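Local coordinates for protein citrinin polyketide synthase (Monascus purpureus, PDB 5MPT) that builds the polyketide precursor of the mycotoxin citrinin from malonyl-CoA units, the piece given here being its C-methyltransferase (CMeT) domain with S-adenosyl-L-homocysteine bound, at residues V265-P270 with N286-T291; R292-S297 with D338-A343; I282-C287 with L311-M316. One frame throughout, in Å; residues are numbered along the deposited sequence. Where two conformers were deposited one is given.

Overall arrangement
All three contacts belong to the Rossmann-like CMeT fold, around the switch from strand 279-285 to helix 294-304. Contact 3 joins the central strands 279-285 and 309-316, and its segment 282-287 shares Asn286 and Cys287 with contact 1, which closes on the adenine of S-adenosyl-L-homocysteine. Both contacts touch this ligand, and their centres are about 10 Å apart. They also meet at the active site, where His289 ND1 lies 2.6 Å from Glu315 OE1. Contact 2 follows contact 1 in the chain, again about 10 Å away between centres, and touches it where Arg340 NH2 approaches Thr291 O at 2.7 Å. Contacts 2 and 3 do not touch, their nearest atoms being about 6 Å apart.

Contact 1 (V265-P270 with N286-T291); sequences VNIESP and NCVHAT. With SAH (S-adenosyl-L-homocysteine), chain B.
The adenine end of the S-adenosyl-L-homocysteine pocket, in the Rossmann-like methyltransferase fold, is closed where Ile267 meets Cys287, Val288 and Thr291. Segment 265-270 leaves strand 260-264 and makes a type I turn from Asn266 to Ser269; segment 286-291 leaves strand 279-285 and includes a short 3-10 turn carrying the active-site His289. Two bonds read the Watson-Crick edge of the base: the backbone N of Ile267 donates to ligand N1 (3.0 Å, 165°), and ligand N6 donates to Asn266 OD1 at 2.9 Å. That same OD1 also accepts from Glu268 N at 2.8 Å, an Asx turn in which the donor stands 41° out of the carbonyl plane, so the turn itself holds the amide oxygen in place for the base. The Ile267 side chain has CG1 beside its backbone N (chi1 -62°), and its CD1 stands above ligand C2 at 3.5 Å while also meeting Cys287 SG at 3.7 Å. Its other branch crosses Thr291 at about a right angle, CG2 to Thr291 CG2 at 3.9 Å. Alongside, the extended Glu268 chain slides past Thr291 in the opposite direction, bringing OE2 within 3.3 Å of Thr291 CB; its OE1 is salt-bridged to Arg292. Cys287 CB also packs against the ribose oxygen O4'. Thr291 OG1 is hydrogen-bonded to Ser297 OG of helix 294-304. The 3-10 turn ends with Val288 O taking two donors from one residue, the backbone N of Thr291 and its hydroxyl OG1, the latter at 2.9 Å and in the carbonyl plane.

Contact 2 (R292-S297 with D338-A343); sequences RNLEIS and DGRRHA
Leu294 and Asp338 join the first turn of helix 294-304 to the loop ahead of helix 347-356. The Asp338 carboxylate works with both oxygens. Its chi1 of 61° puts CG between the backbone N and the carbonyl carbon. OD2 accepts from Leu294 N at 2.9 Å (169°), met on its anti side and somewhat out of the carboxylate plane. OD1 uses its syn lone pair for Arg340 NE, a salt bridge of 2.9 Å. Asn293, the N-cap, covers the neighbouring side: its ND2 lies 3.7 Å from Asp338 CB, while its OD1 turns back to accept from Ile296 N at 2.8 Å. The bend of Arg340 at chi3 (-73°) turns NE out of the extended line of the chain, and there NE meets Asp338 OD1. The guanidinium is gripped at the edge: NH1 donates to Ala343 O at 2.9 Å, nearly in its plane, and NH2 reaches Arg292 O only weakly at 3.3 Å, its stronger partner being Thr291 O. Over one face sits Leu294, whose chain crosses that of Arg340 at about a right angle; its CG is centred above the plane, 3.6 Å from Arg340 CZ. The same leucine also touches His349, Trp350 and Ile353 of helix 347-356. Lying between a helix N-terminus and a guanidinium, the Asp338 carboxylate is probably stabilised as the anion, and it in turn would favour a charged Arg340 beneath its leucine cover.

Contact 3 (I282-C287 with L311-M316); sequences ILATNC and LLLLEM. With SAH (S-adenosyl-L-homocysteine), chain B.
Asn286 meets Leu314 and Met316 where two parallel strands of the Rossmann-like sheet reach the ligand site. Its backbone N donates to Leu314 O at 2.7 Å, and its side-chain OD1 accepts from Met316 N at 2.9 Å (156°), in the amide plane and on a lone pair. The side chain thus takes over the pairing where the backbone turns out of the strand. Just before it, Thr285 O receives the amino group of S-adenosyl-L-homocysteine, ligand N to O 2.9 Å. One water ties the neighbouring groups together: it donates to Glu315 OE2 at 2.6 Å and to Ala284 O at 3.0 Å, and accepts from Cys287 N. Glu315, an active-site residue, is bent at chi2 (-77°), which turns CD toward this corner; its OE1 is hydrogen-bonded to His289 ND1. Behind these groups the strand pairing sets the frame. Axes run 4° from parallel, with Leu312 N to Ile282 O at 2.8 Å and Leu314 N to Ala284 O at 3.0 Å. Thr285 and Leu314 lie side by side, Thr285 OG1 to Leu314 CB 3.6 Å, and this hydroxyl is hydrogen-bonded to Thr220 OG1. Leu283 and Leu312 pair likewise on the same face; Ala284 and Leu313 touch on the other. Strand 208-213 pairs beyond 279-285 and the antiparallel strand 375-381 beyond 309-316. Helix 181-198 packs on Leu312 and Leu314, while helix 347-356 covers Leu311, Leu313 and Glu315. Helix 294-304 makes the beta-alpha-beta crossover between the two strands.

Contact 1 (V265-P270 with N286-T291)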
loop_
_atom_site.group_PDB
_atom_site.type_symbol
_atom_site.label_atom_id
_atom_site.label_comp_id
_atom_site.label_asym_id
_atom_site.label_seq_id
_atom_site.Cartn_x
_atom_site.Cartn_y
_atom_site.Cartn_z
ATOM N N VAL A 265 4.586 -8.376 15.759
ATOM C CA VAL A 265 3.497 -9.317 15.514
ATOM C C VAL A 265 3.507 -9.691 14.043
ATOM O O VAL A 265 3.547 -8.816 13.172
ATOM C CB VAL A 265 2.121 -8.747 15.902
ATOM C CG1 VAL A 265 1.001 -9.708 15.464
ATOM C CG2 VAL A 265 2.071 -8.474 17.381
ATOM N N ASN A 266 3.455 -10.983 13.766
ATOM C CA ASN A 266 3.402 -11.498 12.404
ATOM C C ASN A 266 1.960 -11.852 12.072
ATOM O O ASN A 266 1.349 -12.690 12.755
ATOM C CB ASN A 266 4.307 -12.721 12.283
ATOM C CG ASN A 266 4.393 -13.263 10.874
ATOM O OD1 ASN A 266 3.558 -13.000 10.021
ATOM N ND2 ASN A 266 5.391 -14.114 10.658
ATOM N N ILE A 267 1.397 -11.137 11.096
ATOM C CA ILE A 267 0.035 -11.354 10.612
ATOM C C ILE A 267 -0.232 -12.808 10.288
ATOM O O ILE A 267 -1.365 -13.281 10.466
ATOM C CB ILE A 267 -0.223 -10.471 9.379
ATOM C CG1 ILE A 267 -0.108 -9.000 9.770
ATOM C CG2 ILE A 267 -1.571 -10.807 8.714
ATOM C CD1 ILE A 267 0.058 -8.028 8.599
ATOM N N GLU A 268 0.793 -13.544 9.810
ATOM C CA GLU A 268 0.596 -14.928 9.381
ATOM C C GLU A 268 0.543 -15.902 10.546
ATOM O O GLU A 268 0.080 -17.034 10.360
ATOM C CB GLU A 268 1.717 -15.374 8.425
ATOM C CG GLU A 268 1.724 -14.583 7.140
ATOM C CD GLU A 268 2.606 -15.170 6.049
ATOM O OE1 GLU A 268 3.095 -16.320 6.217
ATOM O OE2 GLU A 268 2.803 -14.482 5.028
ATOM N N SER A 269 1.019 -15.492 11.733
ATOM C CA SER A 269 1.086 -16.398 12.882
ATOM C C SER A 269 -0.265 -16.561 13.574
ATOM O O SER A 269 -1.048 -15.633 13.663
ATOM C CB SER A 269 2.076 -15.879 13.913
ATOM O OG SER A 269 3.388 -15.850 13.393
ATOM N N PRO A 270 -0.547 -17.738 14.119
ATOM C CA PRO A 270 -1.680 -17.856 15.018
ATOM C C PRO A 270 -1.508 -16.921 16.200
ATOM O O PRO A 270 -0.381 -16.701 16.681
ATOM C CB PRO A 270 -1.633 -19.329 15.442
ATOM C CG PRO A 270 -0.227 -19.718 15.217
ATOM C CD PRO A 270 0.210 -18.998 14.033
ATOM N N ASN A 286 -1.991 -1.613 3.930
ATOM C CA ASN A 286 -1.169 -2.151 2.843
ATOM C C ASN A 286 -0.115 -3.123 3.343
ATOM O O ASN A 286 1.015 -3.180 2.837
ATOM C CB ASN A 286 -0.585 -1.018 2.017
ATOM C CG ASN A 286 -1.583 -0.546 0.996
ATOM O OD1 ASN A 286 -2.190 -1.370 0.285
ATOM N ND2 ASN A 286 -1.830 0.748 0.941
ATOM N N CYS A 287 -0.513 -3.945 4.277
ATOM C CA CYS A 287 0.335 -5.007 4.787
ATOM C C CYS A 287 -0.274 -6.386 4.623
ATOM O O CYS A 287 0.469 -7.348 4.396
ATOM C CB CYS A 287 0.672 -4.771 6.264
ATOM S SG CYS A 287 -0.822 -4.661 7.301
ATOM N N VAL A 288 -1.595 -6.524 4.698
ATOM C CA VAL A 288 -2.160 -7.870 4.657
ATOM C C VAL A 288 -1.973 -8.483 3.256
ATOM O O VAL A 288 -1.769 -9.692 3.114
ATOM C CB VAL A 288 -3.630 -7.849 5.118
ATOM C CG1 VAL A 288 -4.271 -9.228 4.945
ATOM C CG2 VAL A 288 -3.743 -7.409 6.596
ATOM N N HIS A 289 -1.990 -7.669 2.205
ATOM C CA HIS A 289 -1.731 -8.211 0.873
ATOM C C HIS A 289 -0.354 -8.828 0.763
ATOM O O HIS A 289 -0.144 -9.664 -0.126
ATOM C CB HIS A 289 -1.912 -7.145 -0.208
ATOM C CG HIS A 289 -0.927 -6.021 -0.170
ATOM N ND1 HIS A 289 -1.326 -4.724 0.045
ATOM C CD2 HIS A 289 0.402 -5.965 -0.420
ATOM C CE1 HIS A 289 -0.281 -3.918 -0.032
ATOM N NE2 HIS A 289 0.781 -4.644 -0.330
ATOM N N ALA A 290 0.598 -8.432 1.621
ATOM C CA ALA A 290 1.978 -8.901 1.483
ATOM C C ALA A 290 2.175 -10.276 2.070
ATOM O O ALA A 290 3.289 -10.819 1.972
ATOM C CB ALA A 290 2.939 -7.924 2.172
ATOM N N THR A 291 1.133 -10.863 2.619
ATOM C CA THR A 291 1.274 -12.171 3.239
ATOM C C THR A 291 1.020 -13.276 2.213
ATOM O O THR A 291 0.526 -13.047 1.105
ATOM C CB THR A 291 0.329 -12.314 4.437
ATOM O OG1 THR A 291 -1.044 -12.300 4.019
ATOM C CG2 THR A 291 0.550 -11.207 5.447
HETATM N N SAH B . 1.609 0.521 7.000
HETATM C CA SAH B . 2.931 0.722 6.335
HETATM C CB SAH B . 2.947 0.837 4.815
HETATM C CG SAH B . 2.752 -0.474 4.074
HETATM S SD SAH B . 4.381 -1.298 4.029
HETATM C C SAH B . 3.550 2.024 6.916
HETATM O O SAH B . 4.865 1.998 6.873
HETATM O OXT SAH B . 2.908 2.962 7.319
HETATM C "C5'" SAH B . 3.985 -2.981 4.572
HETATM C "C4'" SAH B . 4.355 -3.132 6.033
HETATM O "O4'" SAH B . 3.886 -4.444 6.411
HETATM C "C3'" SAH B . 5.858 -3.094 6.339
HETATM O "O3'" SAH B . 6.027 -2.288 7.501
HETATM C "C2'" SAH B . 6.208 -4.570 6.595
HETATM O "O2'" SAH B . 7.252 -4.729 7.553
HETATM C "C1'" SAH B . 4.889 -5.090 7.155
HETATM N N9 SAH B . 4.669 -6.526 7.043
HETATM C C8 SAH B . 4.971 -7.351 5.992
HETATM N N7 SAH B . 4.696 -8.616 6.205
HETATM C C5 SAH B . 4.181 -8.626 7.495
HETATM C C6 SAH B . 3.702 -9.662 8.320
HETATM N N6 SAH B . 3.698 -10.955 7.972
HETATM N N1 SAH B . 3.257 -9.327 9.545
HETATM C C2 SAH B . 3.287 -8.044 9.920
HETATM N N3 SAH B . 3.707 -6.980 9.234
HETATM C C4 SAH B . 4.152 -7.343 8.019
#

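Contact 2 (R292-S297 with D338-A343)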
loop_
_atom_site.group_PDB
_atom_site.type_symbol
_atom_site.label_atom_id
_atom_site.label_comp_id
_atom_site.label_asym_id
_atom_site.label_seq_id
_atom_site.Cartn_x
_atom_site.Cartn_y
_atom_site.Cartn_z
ATOM N N ARG A 292 1.326 -14.512 2.626
ATOM C CA ARG A 292 1.263 -15.642 1.715
ATOM C C ARG A 292 -0.161 -15.996 1.328
ATOM O O ARG A 292 -0.417 -16.390 0.188
ATOM C CB ARG A 292 1.944 -16.837 2.370
ATOM C CG ARG A 292 3.456 -16.667 2.538
ATOM C CD ARG A 292 4.122 -17.838 3.291
ATOM N NE ARG A 292 5.584 -17.721 3.201
ATOM C CZ ARG A 292 6.285 -16.832 3.907
ATOM N NH1 ARG A 292 5.674 -16.021 4.753
ATOM N NH2 ARG A 292 7.595 -16.726 3.761
ATOM N N ASN A 293 -1.089 -15.920 2.274
ATOM C CA ASN A 293 -2.399 -16.543 2.106
ATOM C C ASN A 293 -3.412 -15.663 2.814
ATOM O O ASN A 293 -3.333 -15.478 4.029
ATOM C CB ASN A 293 -2.405 -17.980 2.660
ATOM C CG ASN A 293 -3.775 -18.662 2.532
ATOM O OD1 ASN A 293 -4.800 -18.144 3.002
ATOM N ND2 ASN A 293 -3.791 -19.840 1.910
ATOM N N LEU A 294 -4.311 -15.051 2.038
ATOM C CA LEU A 294 -5.205 -14.054 2.610
ATOM C C LEU A 294 -6.211 -14.682 3.559
ATOM O O LEU A 294 -6.585 -14.065 4.565
ATOM C CB LEU A 294 -5.914 -13.292 1.495
ATOM C CG LEU A 294 -5.002 -12.437 0.624
ATOM C CD1 LEU A 294 -5.839 -11.622 -0.345
ATOM C CD2 LEU A 294 -4.086 -11.493 1.440
ATOM N N GLU A 295 -6.676 -15.894 3.253
ATOM C CA GLU A 295 -7.573 -16.606 4.174
ATOM C C GLU A 295 -6.927 -16.811 5.537
ATOM O O GLU A 295 -7.536 -16.543 6.588
ATOM C CB GLU A 295 -7.964 -17.959 3.593
ATOM C CG GLU A 295 -8.990 -17.901 2.480
ATOM C CD GLU A 295 -9.511 -19.275 2.100
ATOM O OE1 GLU A 295 -9.406 -20.203 2.935
ATOM O OE2 GLU A 295 -10.022 -19.416 0.967
ATOM N N ILE A 296 -5.706 -17.328 5.544
ATOM C CA ILE A 296 -5.009 -17.564 6.804
ATOM C C ILE A 296 -4.798 -16.252 7.544
ATOM O O ILE A 296 -5.053 -16.155 8.752
ATOM C CB ILE A 296 -3.677 -18.303 6.540
ATOM C CG1 ILE A 296 -3.961 -19.712 6.034
ATOM C CG2 ILE A 296 -2.788 -18.308 7.771
ATOM C CD1 ILE A 296 -2.706 -20.461 5.589
ATOM N N SER A 297 -4.352 -15.211 6.831
ATOM C CA SER A 297 -4.068 -13.953 7.507
ATOM C C SER A 297 -5.339 -13.326 8.085
ATOM O O SER A 297 -5.342 -12.848 9.223
ATOM C CB SER A 297 -3.396 -12.983 6.561
ATOM O OG SER A 297 -2.128 -13.485 6.225
ATOM N N ASP A 338 -1.543 -18.378 -2.645
ATOM C CA ASP A 338 -2.908 -18.803 -2.375
ATOM C C ASP A 338 -3.796 -18.705 -3.601
ATOM O O ASP A 338 -5.021 -18.627 -3.466
ATOM C CB ASP A 338 -3.506 -17.978 -1.242
ATOM C CG ASP A 338 -3.562 -16.515 -1.552
ATOM O OD1 ASP A 338 -3.015 -16.124 -2.607
ATOM O OD2 ASP A 338 -4.140 -15.768 -0.727
ATOM N N GLY A 339 -3.214 -18.695 -4.784
ATOM C CA GLY A 339 -3.967 -18.597 -6.013
ATOM C C GLY A 339 -3.968 -17.221 -6.648
ATOM O O GLY A 339 -4.331 -17.101 -7.819
ATOM N N ARG A 340 -3.589 -16.186 -5.905
ATOM C CA ARG A 340 -3.427 -14.868 -6.502
ATOM C C ARG A 340 -2.328 -14.896 -7.552
ATOM O O ARG A 340 -1.384 -15.693 -7.487
ATOM C CB ARG A 340 -3.073 -13.827 -5.447
ATOM C CG ARG A 340 -4.235 -13.394 -4.540
ATOM C CD ARG A 340 -3.731 -12.477 -3.453
ATOM N NE ARG A 340 -2.972 -13.201 -2.447
ATOM C CZ ARG A 340 -2.190 -12.625 -1.541
ATOM N NH1 ARG A 340 -2.029 -11.302 -1.531
ATOM N NH2 ARG A 340 -1.562 -13.383 -0.648
ATOM N N ARG A 341 -2.467 -14.012 -8.531
ATOM C CA ARG A 341 -1.422 -13.762 -9.519
ATOM C C ARG A 341 -0.708 -12.444 -9.266
ATOM O O ARG A 341 0.265 -12.132 -9.955
ATOM C CB ARG A 341 -2.016 -13.761 -10.934
ATOM C CG ARG A 341 -2.434 -15.145 -11.434
ATOM C CD ARG A 341 -3.519 -15.085 -12.511
ATOM N NE ARG A 341 -4.848 -14.812 -11.951
ATOM C CZ ARG A 341 -5.695 -13.873 -12.378
ATOM N NH1 ARG A 341 -6.871 -13.730 -11.778
ATOM N NH2 ARG A 341 -5.392 -13.083 -13.403
ATOM N N HIS A 342 -1.187 -11.675 -8.295
ATOM C CA HIS A 342 -0.608 -10.415 -7.878
ATOM C C HIS A 342 -0.970 -10.252 -6.418
ATOM O O HIS A 342 -1.992 -10.771 -5.975
ATOM C CB HIS A 342 -1.147 -9.259 -8.713
ATOM C CG HIS A 342 -0.384 -7.981 -8.557
ATOM N ND1 HIS A 342 -0.528 -7.152 -7.463
ATOM C CD2 HIS A 342 0.523 -7.386 -9.367
ATOM C CE1 HIS A 342 0.251 -6.093 -7.616
ATOM N NE2 HIS A 342 0.907 -6.217 -8.758
ATOM N N ALA A 343 -0.104 -9.582 -5.661
ATOM C CA ALA A 343 -0.369 -9.406 -4.235
ATOM C C ALA A 343 -1.646 -8.610 -4.000
ATOM O O ALA A 343 -2.430 -8.924 -3.107
ATOM C CB ALA A 343 0.814 -8.713 -3.559
#

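Contact 3 (I282-C287 with L311-M316)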
loop_
_atom_site.group_PDB
_atom_site.type_symbol
_atom_site.label_atom_id
_atom_site.label_comp_id
_atom_site.label_asym_id
_atom_site.label_seq_id
_atom_site.Cartn_x
_atom_site.Cartn_y
_atom_site.Cartn_z
ATOM N N ILE A 282 -8.829 -3.554 14.510
ATOM C CA ILE A 282 -7.541 -3.802 13.889
ATOM C C ILE A 282 -7.426 -2.925 12.652
ATOM O O ILE A 282 -8.270 -2.981 11.753
ATOM C CB ILE A 282 -7.335 -5.281 13.557
ATOM C CG1 ILE A 282 -7.194 -6.014 14.882
ATOM C CG2 ILE A 282 -6.062 -5.495 12.687
ATOM C CD1 ILE A 282 -7.193 -7.468 14.775
ATOM N N LEU A 283 -6.410 -2.084 12.665
ATOM C CA LEU A 283 -5.991 -1.252 11.544
ATOM C C LEU A 283 -4.875 -1.952 10.785
ATOM O O LEU A 283 -3.984 -2.514 11.411
ATOM C CB LEU A 283 -5.500 0.097 12.068
ATOM C CG LEU A 283 -6.519 0.967 12.808
ATOM C CD1 LEU A 283 -5.905 2.309 13.179
ATOM C CD2 LEU A 283 -7.778 1.161 11.993
ATOM N N ALA A 284 -4.901 -1.895 9.437
ATOM C CA ALA A 284 -3.908 -2.627 8.637
ATOM C C ALA A 284 -3.812 -1.929 7.282
ATOM O O ALA A 284 -4.663 -2.142 6.409
ATOM C CB ALA A 284 -4.285 -4.095 8.489
ATOM N N THR A 285 -2.762 -1.136 7.108
ATOM C CA THR A 285 -2.575 -0.341 5.901
ATOM C C THR A 285 -1.524 -1.010 5.039
ATOM O O THR A 285 -0.338 -0.994 5.384
ATOM C CB THR A 285 -2.170 1.085 6.259
ATOM O OG1 THR A 285 -3.237 1.693 6.989
ATOM C CG2 THR A 285 -1.782 1.904 5.012
ATOM N N ASN A 286 -1.991 -1.613 3.930
ATOM C CA ASN A 286 -1.169 -2.151 2.843
ATOM C C ASN A 286 -0.115 -3.123 3.343
ATOM O O ASN A 286 1.015 -3.180 2.837
ATOM C CB ASN A 286 -0.585 -1.018 2.017
ATOM C CG ASN A 286 -1.583 -0.546 0.996
ATOM O OD1 ASN A 286 -2.190 -1.370 0.285
ATOM N ND2 ASN A 286 -1.830 0.748 0.941
ATOM N N CYS A 287 -0.513 -3.945 4.277
ATOM C CA CYS A 287 0.335 -5.007 4.787
ATOM C C CYS A 287 -0.274 -6.386 4.623
ATOM O O CYS A 287 0.469 -7.348 4.396
ATOM C CB CYS A 287 0.672 -4.771 6.264
ATOM S SG CYS A 287 -0.822 -4.661 7.301
ATOM N N LEU A 311 -12.214 -5.166 11.552
ATOM C CA LEU A 311 -11.005 -4.890 10.801
ATOM C C LEU A 311 -11.242 -3.721 9.854
ATOM O O LEU A 311 -12.226 -3.716 9.112
ATOM C CB LEU A 311 -10.605 -6.131 10.009
ATOM C CG LEU A 311 -9.507 -5.989 8.930
ATOM C CD1 LEU A 311 -8.199 -5.596 9.573
ATOM C CD2 LEU A 311 -9.381 -7.302 8.210
ATOM N N LEU A 312 -10.293 -2.796 9.823
ATOM C CA LEU A 312 -10.272 -1.710 8.846
ATOM C C LEU A 312 -9.000 -1.857 8.029
ATOM O O LEU A 312 -7.913 -1.490 8.484
ATOM C CB LEU A 312 -10.349 -0.346 9.518
ATOM C CG LEU A 312 -10.527 0.792 8.521
ATOM C CD1 LEU A 312 -11.861 0.728 7.813
ATOM C CD2 LEU A 312 -10.453 2.107 9.252
ATOM N N LEU A 313 -9.158 -2.397 6.832
ATOM C CA LEU A 313 -8.077 -2.438 5.857
ATOM C C LEU A 313 -7.975 -1.123 5.095
ATOM O O LEU A 313 -8.983 -0.481 4.758
ATOM C CB LEU A 313 -8.307 -3.559 4.851
ATOM C CG LEU A 313 -8.295 -4.979 5.367
ATOM C CD1 LEU A 313 -8.923 -5.894 4.340
ATOM C CD2 LEU A 313 -6.856 -5.422 5.644
ATOM N N LEU A 314 -6.746 -0.715 4.829
ATOM C CA LEU A 314 -6.465 0.291 3.813
ATOM C C LEU A 314 -5.620 -0.447 2.798
ATOM O O LEU A 314 -4.474 -0.788 3.094
ATOM C CB LEU A 314 -5.730 1.501 4.385
ATOM C CG LEU A 314 -5.766 2.765 3.512
ATOM C CD1 LEU A 314 -5.215 3.959 4.274
ATOM C CD2 LEU A 314 -5.005 2.594 2.217
ATOM N N GLU A 315 -6.211 -0.771 1.650
ATOM C CA GLU A 315 -5.558 -1.614 0.660
ATOM C C GLU A 315 -5.613 -0.996 -0.715
ATOM O O GLU A 315 -6.644 -0.460 -1.134
ATOM C CB GLU A 315 -6.209 -3.002 0.601
ATOM C CG GLU A 315 -5.722 -3.924 1.662
ATOM C CD GLU A 315 -4.355 -4.481 1.347
ATOM O OE1 GLU A 315 -3.921 -4.401 0.166
ATOM O OE2 GLU A 315 -3.702 -4.974 2.286
ATOM N N MET A 316 -4.490 -1.087 -1.416
ATOM C CA MET A 316 -4.447 -0.721 -2.818
ATOM C C MET A 316 -5.178 -1.789 -3.620
ATOM O O MET A 316 -4.780 -2.955 -3.628
ATOM C CB MET A 316 -3.001 -0.590 -3.268
ATOM C CG MET A 316 -2.902 -0.051 -4.668
ATOM S SD MET A 316 -1.255 0.514 -5.121
ATOM C CE MET A 316 -1.319 2.239 -4.605
HETATM N N SAH B . 1.609 0.521 7.000
HETATM C CA SAH B . 2.931 0.722 6.335
HETATM C CB SAH B . 2.947 0.837 4.815
HETATM C CG SAH B . 2.752 -0.474 4.074
HETATM S SD SAH B . 4.381 -1.298 4.029
HETATM C C SAH B . 3.550 2.024 6.916
HETATM O O SAH B . 4.865 1.998 6.873
HETATM O OXT SAH B . 2.908 2.962 7.319
HETATM C "C5'" SAH B . 3.985 -2.981 4.572
HETATM C "C4'" SAH B . 4.355 -3.132 6.033
HETATM O "O4'" SAH B . 3.886 -4.444 6.411
HETATM C "C3'" SAH B . 5.858 -3.094 6.339
HETATM O "O3'" SAH B . 6.027 -2.288 7.501
HETATM C "C2'" SAH B . 6.208 -4.570 6.595
HETATM O "O2'" SAH B . 7.252 -4.729 7.553
HETATM C "C1'" SAH B . 4.889 -5.090 7.155
HETATM N N9 SAH B . 4.669 -6.526 7.043
HETATM C C8 SAH B . 4.971 -7.351 5.992
HETATM N N7 SAH B . 4.696 -8.616 6.205
HETATM C C5 SAH B . 4.181 -8.626 7.495
HETATM C C6 SAH B . 3.702 -9.662 8.320
HETATM N N6 SAH B . 3.698 -10.955 7.972
HETATM N N1 SAH B . 3.257 -9.327 9.545
HETATM C C2 SAH B . 3.287 -8.044 9.920
HETATM N N3 SAH B . 3.707 -6.980 9.234
HETATM C C4 SAH B . 4.152 -7.343 8.019
HETATM O O HOH W 1 -3.595 -4.396 4.810
#